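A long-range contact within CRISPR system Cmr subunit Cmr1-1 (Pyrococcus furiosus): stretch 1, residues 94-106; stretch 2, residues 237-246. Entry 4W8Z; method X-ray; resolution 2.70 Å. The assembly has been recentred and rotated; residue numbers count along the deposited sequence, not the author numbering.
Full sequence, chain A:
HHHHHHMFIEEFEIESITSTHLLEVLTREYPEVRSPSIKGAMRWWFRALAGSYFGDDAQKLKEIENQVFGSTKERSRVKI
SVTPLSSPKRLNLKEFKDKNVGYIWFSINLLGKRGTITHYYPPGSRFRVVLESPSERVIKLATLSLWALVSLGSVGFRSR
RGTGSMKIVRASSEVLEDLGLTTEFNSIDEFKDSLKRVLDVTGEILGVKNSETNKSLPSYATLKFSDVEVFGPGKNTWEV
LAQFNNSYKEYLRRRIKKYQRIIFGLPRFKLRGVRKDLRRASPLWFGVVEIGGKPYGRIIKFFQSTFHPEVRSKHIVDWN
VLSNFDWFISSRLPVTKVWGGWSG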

# COMPACT_ATOMS: atom_id res chain seq x y z
N LYS A 94 2.44 23.55 10.60
CA LYS A 94 2.17 23.34 12.01
C LYS A 94 1.55 21.97 12.25
O LYS A 94 1.57 21.45 13.36
CB LYS A 94 1.25 24.44 12.55
N GLU A 95 1.01 21.38 11.18
CA GLU A 95 0.27 20.12 11.25
C GLU A 95 1.08 18.95 11.81
O GLU A 95 0.53 18.07 12.48
CB GLU A 95 -0.26 19.76 9.86
CG GLU A 95 -1.04 18.46 9.80
CD GLU A 95 -2.33 18.60 9.00
OE1 GLU A 95 -2.40 18.04 7.89
OE2 GLU A 95 -3.26 19.26 9.50
N PHE A 96 2.38 18.94 11.55
CA PHE A 96 3.23 17.82 11.94
C PHE A 96 3.40 17.72 13.46
O PHE A 96 3.22 16.64 14.04
CB PHE A 96 4.59 17.93 11.24
CG PHE A 96 4.49 17.88 9.74
CD1 PHE A 96 4.51 16.66 9.08
CD2 PHE A 96 4.35 19.04 9.01
CE1 PHE A 96 4.41 16.61 7.70
CE2 PHE A 96 4.24 19.00 7.63
CZ PHE A 96 4.27 17.78 6.97
N LYS A 97 3.73 18.83 14.10
CA LYS A 97 3.80 18.86 15.55
C LYS A 97 2.40 18.66 16.13
O LYS A 97 2.20 17.81 17.01
CB LYS A 97 4.40 20.18 16.04
N ASP A 98 1.44 19.42 15.62
CA ASP A 98 0.07 19.42 16.11
C ASP A 98 -0.58 18.04 16.13
O ASP A 98 -1.24 17.67 17.11
CB ASP A 98 -0.80 20.36 15.27
CG ASP A 98 -0.50 21.83 15.53
OD1 ASP A 98 0.51 22.13 16.20
OD2 ASP A 98 -1.27 22.68 15.05
N LYS A 99 -0.41 17.29 15.05
CA LYS A 99 -1.10 16.01 14.90
C LYS A 99 -0.23 14.80 15.26
O LYS A 99 -0.69 13.67 15.17
CB LYS A 99 -1.62 15.86 13.47
CG LYS A 99 -2.55 16.97 13.00
CD LYS A 99 -3.91 16.88 13.67
CE LYS A 99 -4.84 17.97 13.15
NZ LYS A 99 -6.12 18.02 13.90
N ASN A 100 1.02 15.06 15.65
CA ASN A 100 1.95 14.01 16.05
C ASN A 100 2.19 13.03 14.89
O ASN A 100 1.88 11.84 14.98
CB ASN A 100 1.44 13.29 17.30
CG ASN A 100 2.48 12.38 17.93
OD1 ASN A 100 3.65 12.40 17.55
ND2 ASN A 100 2.05 11.59 18.90
N VAL A 101 2.74 13.55 13.80
CA VAL A 101 2.96 12.79 12.58
C VAL A 101 4.36 13.08 12.03
O VAL A 101 4.69 12.72 10.90
CB VAL A 101 1.91 13.13 11.49
CG1 VAL A 101 1.70 11.95 10.58
CG2 VAL A 101 0.59 13.49 12.11
N GLY A 102 5.19 13.72 12.85
CA GLY A 102 6.45 14.27 12.40
C GLY A 102 7.56 13.29 12.07
O GLY A 102 8.54 13.66 11.41
N TYR A 103 7.44 12.05 12.52
CA TYR A 103 8.47 11.07 12.21
C TYR A 103 8.10 10.21 11.00
O TYR A 103 8.91 10.03 10.11
CB TYR A 103 8.75 10.19 13.43
CG TYR A 103 9.50 10.92 14.52
CD1 TYR A 103 10.87 11.10 14.44
CD2 TYR A 103 8.83 11.43 15.63
CE1 TYR A 103 11.57 11.77 15.43
CE2 TYR A 103 9.52 12.11 16.62
CZ TYR A 103 10.88 12.27 16.52
OH TYR A 103 11.57 12.94 17.52
N ILE A 104 6.87 9.71 10.95
CA ILE A 104 6.47 8.90 9.81
C ILE A 104 6.42 9.75 8.54
O ILE A 104 6.69 9.24 7.45
CB ILE A 104 5.10 8.20 10.03
CG1 ILE A 104 3.99 9.21 10.31
CG2 ILE A 104 5.18 7.18 11.15
CD1 ILE A 104 2.61 8.57 10.41
N TRP A 105 6.08 11.03 8.67
CA TRP A 105 6.00 11.92 7.51
C TRP A 105 7.10 12.97 7.50
O TRP A 105 6.93 14.03 6.91
CB TRP A 105 4.64 12.61 7.45
CG TRP A 105 3.49 11.67 7.25
CD1 TRP A 105 3.55 10.32 7.06
CD2 TRP A 105 2.10 12.02 7.21
NE1 TRP A 105 2.29 9.81 6.92
CE2 TRP A 105 1.38 10.82 7.00
CE3 TRP A 105 1.39 13.21 7.33
CZ2 TRP A 105 -0.01 10.80 6.91
CZ3 TRP A 105 0.01 13.18 7.25
CH2 TRP A 105 -0.68 11.98 7.04
N PHE A 106 8.20 12.67 8.18
CA PHE A 106 9.36 13.55 8.24
C PHE A 106 9.72 14.15 6.88
O PHE A 106 9.90 15.36 6.76
CB PHE A 106 10.56 12.79 8.81
CG PHE A 106 11.85 13.56 8.79
CD1 PHE A 106 12.70 13.49 7.69
CD2 PHE A 106 12.22 14.34 9.87
CE1 PHE A 106 13.88 14.20 7.67
CE2 PHE A 106 13.41 15.05 9.85
CZ PHE A 106 14.24 14.98 8.75
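Stretch 2 (237-246) TWEVLAQFNN

How does stretch 2 lie on stretch 1? Residues 237-246 are helical throughout, and their axis runs almost perpendicular to that of the short helix of stretch 1, with a signed crossing angle of -91° and a closest approach of 11.2 Å. The axes come no nearer than that; the closest backbone pair is just after the short helix, where the CA atoms of Asn100 and Ala242 are 5.3 Å apart, and those of Val101 and Asn245 are 5.6 Å apart.

What satisfies the side chain of Asn245? Asn245 OD1 accepts two backbone hydrogen bonds, from Tyr103 N at 2.9 Å and from Ile104 N at 3.1 Å. Two successive amides of the loop thus converge on one carbonyl oxygen. On the same side chain, Asn245 ND2 donates a weak hydrogen bond to Asn100 OD1; the 2.7 Å separation is short, but the angle at the hydrogen is only 126°.

How is Asn100 placed to use both ends of its amide? Asn100 leaves the helix with positive phi in a Schellman motif, where Asn100 N bonds to Lys97 O at 3.3 Å and Val101 N bonds to Phe96 O at 3.1 Å. The CA-to-CB bond of Asn100 points toward stretch 2, and while Asn100 OD1 receives the weak bond from Asn245 ND2, Asn100 ND2 donates to Asn246 OD1 at 3.0 Å. The backbone oxygen Asn100 O lies 3.6 Å from Ala242 CA in a CA-H...O contact.

What packs beside the asparagine network, nearer the start of stretch 2? Lys99 lies over one face of Trp238, with Lys99 CD 3.7 Å and Lys99 NZ 4.3 Å from the centroid of the Trp238 five-membered ring, combining CH-pi and cation-pi contacts. Val101 CG2 reaches Trp238 CZ3 at 3.8 Å, and Trp105 CH2 meets Leu241 CD1 at 3.8 Å. Trp105 NE1 finds its hydrogen bond elsewhere in the structure.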

# COMPACT_ATOMS: atom_id res chain seq x y z
N THR A 237 -9.18 9.57 12.46
CA THR A 237 -8.06 9.14 11.64
C THR A 237 -6.73 9.59 12.23
O THR A 237 -5.79 8.81 12.32
CB THR A 237 -8.19 9.66 10.20
OG1 THR A 237 -9.46 9.28 9.66
CG2 THR A 237 -7.08 9.10 9.32
N TRP A 238 -6.67 10.85 12.64
CA TRP A 238 -5.44 11.42 13.16
C TRP A 238 -4.92 10.65 14.37
O TRP A 238 -3.71 10.54 14.57
CB TRP A 238 -5.64 12.89 13.53
CG TRP A 238 -5.73 13.83 12.36
CD1 TRP A 238 -6.81 14.57 11.99
CD2 TRP A 238 -4.70 14.11 11.40
NE1 TRP A 238 -6.52 15.31 10.87
CE2 TRP A 238 -5.23 15.05 10.49
CE3 TRP A 238 -3.38 13.68 11.23
CZ2 TRP A 238 -4.48 15.55 9.42
CZ3 TRP A 238 -2.64 14.18 10.17
CH2 TRP A 238 -3.20 15.10 9.28
N GLU A 239 -5.83 10.11 15.18
CA GLU A 239 -5.44 9.35 16.36
C GLU A 239 -4.72 8.06 15.94
O GLU A 239 -3.73 7.67 16.56
CB GLU A 239 -6.65 9.02 17.23
CG GLU A 239 -6.28 8.55 18.63
CD GLU A 239 -7.44 7.90 19.36
OE1 GLU A 239 -7.96 6.89 18.86
OE2 GLU A 239 -7.82 8.41 20.44
N VAL A 240 -5.24 7.42 14.90
CA VAL A 240 -4.63 6.22 14.35
C VAL A 240 -3.23 6.51 13.81
O VAL A 240 -2.27 5.81 14.12
CB VAL A 240 -5.49 5.61 13.23
CG1 VAL A 240 -4.71 4.55 12.46
CG2 VAL A 240 -6.77 5.03 13.82
N LEU A 241 -3.13 7.57 13.00
CA LEU A 241 -1.85 8.01 12.46
C LEU A 241 -0.85 8.33 13.58
O LEU A 241 0.34 8.04 13.46
CB LEU A 241 -2.04 9.22 11.56
CG LEU A 241 -2.60 8.94 10.16
CD1 LEU A 241 -2.98 10.23 9.45
CD2 LEU A 241 -1.60 8.15 9.34
N ALA A 242 -1.35 8.92 14.66
CA ALA A 242 -0.50 9.27 15.79
C ALA A 242 0.05 8.03 16.48
O ALA A 242 1.17 8.05 16.99
CB ALA A 242 -1.26 10.14 16.79
N GLN A 243 -0.73 6.96 16.50
CA GLN A 243 -0.27 5.70 17.07
C GLN A 243 0.90 5.14 16.27
O GLN A 243 1.89 4.68 16.84
CB GLN A 243 -1.41 4.67 17.14
CG GLN A 243 -2.25 4.76 18.40
CD GLN A 243 -1.48 4.34 19.65
OE1 GLN A 243 -0.47 3.64 19.56
NE2 GLN A 243 -1.95 4.78 20.81
N PHE A 244 0.77 5.18 14.95
CA PHE A 244 1.84 4.77 14.05
C PHE A 244 3.11 5.59 14.30
O PHE A 244 4.22 5.08 14.22
CB PHE A 244 1.40 4.93 12.59
CG PHE A 244 0.56 3.80 12.08
CD1 PHE A 244 0.97 2.48 12.23
CD2 PHE A 244 -0.65 4.05 11.44
CE1 PHE A 244 0.20 1.44 11.75
CE2 PHE A 244 -1.43 3.01 10.96
CZ PHE A 244 -1.00 1.70 11.12
N ASN A 245 2.92 6.87 14.62
CA ASN A 245 4.05 7.77 14.78
C ASN A 245 4.81 7.52 16.07
O ASN A 245 6.04 7.56 16.09
CB ASN A 245 3.57 9.22 14.71
CG ASN A 245 4.72 10.20 14.62
OD1 ASN A 245 5.41 10.26 13.60
ND2 ASN A 245 4.91 10.99 15.66
N ASN A 246 4.09 7.26 17.15
CA ASN A 246 4.72 6.94 18.42
C ASN A 246 5.49 5.63 18.32
O ASN A 246 6.63 5.53 18.76
CB ASN A 246 3.70 6.85 19.55
CG ASN A 246 3.14 8.21 19.93
OD1 ASN A 246 3.71 9.25 19.59
ND2 ASN A 246 2.02 8.21 20.66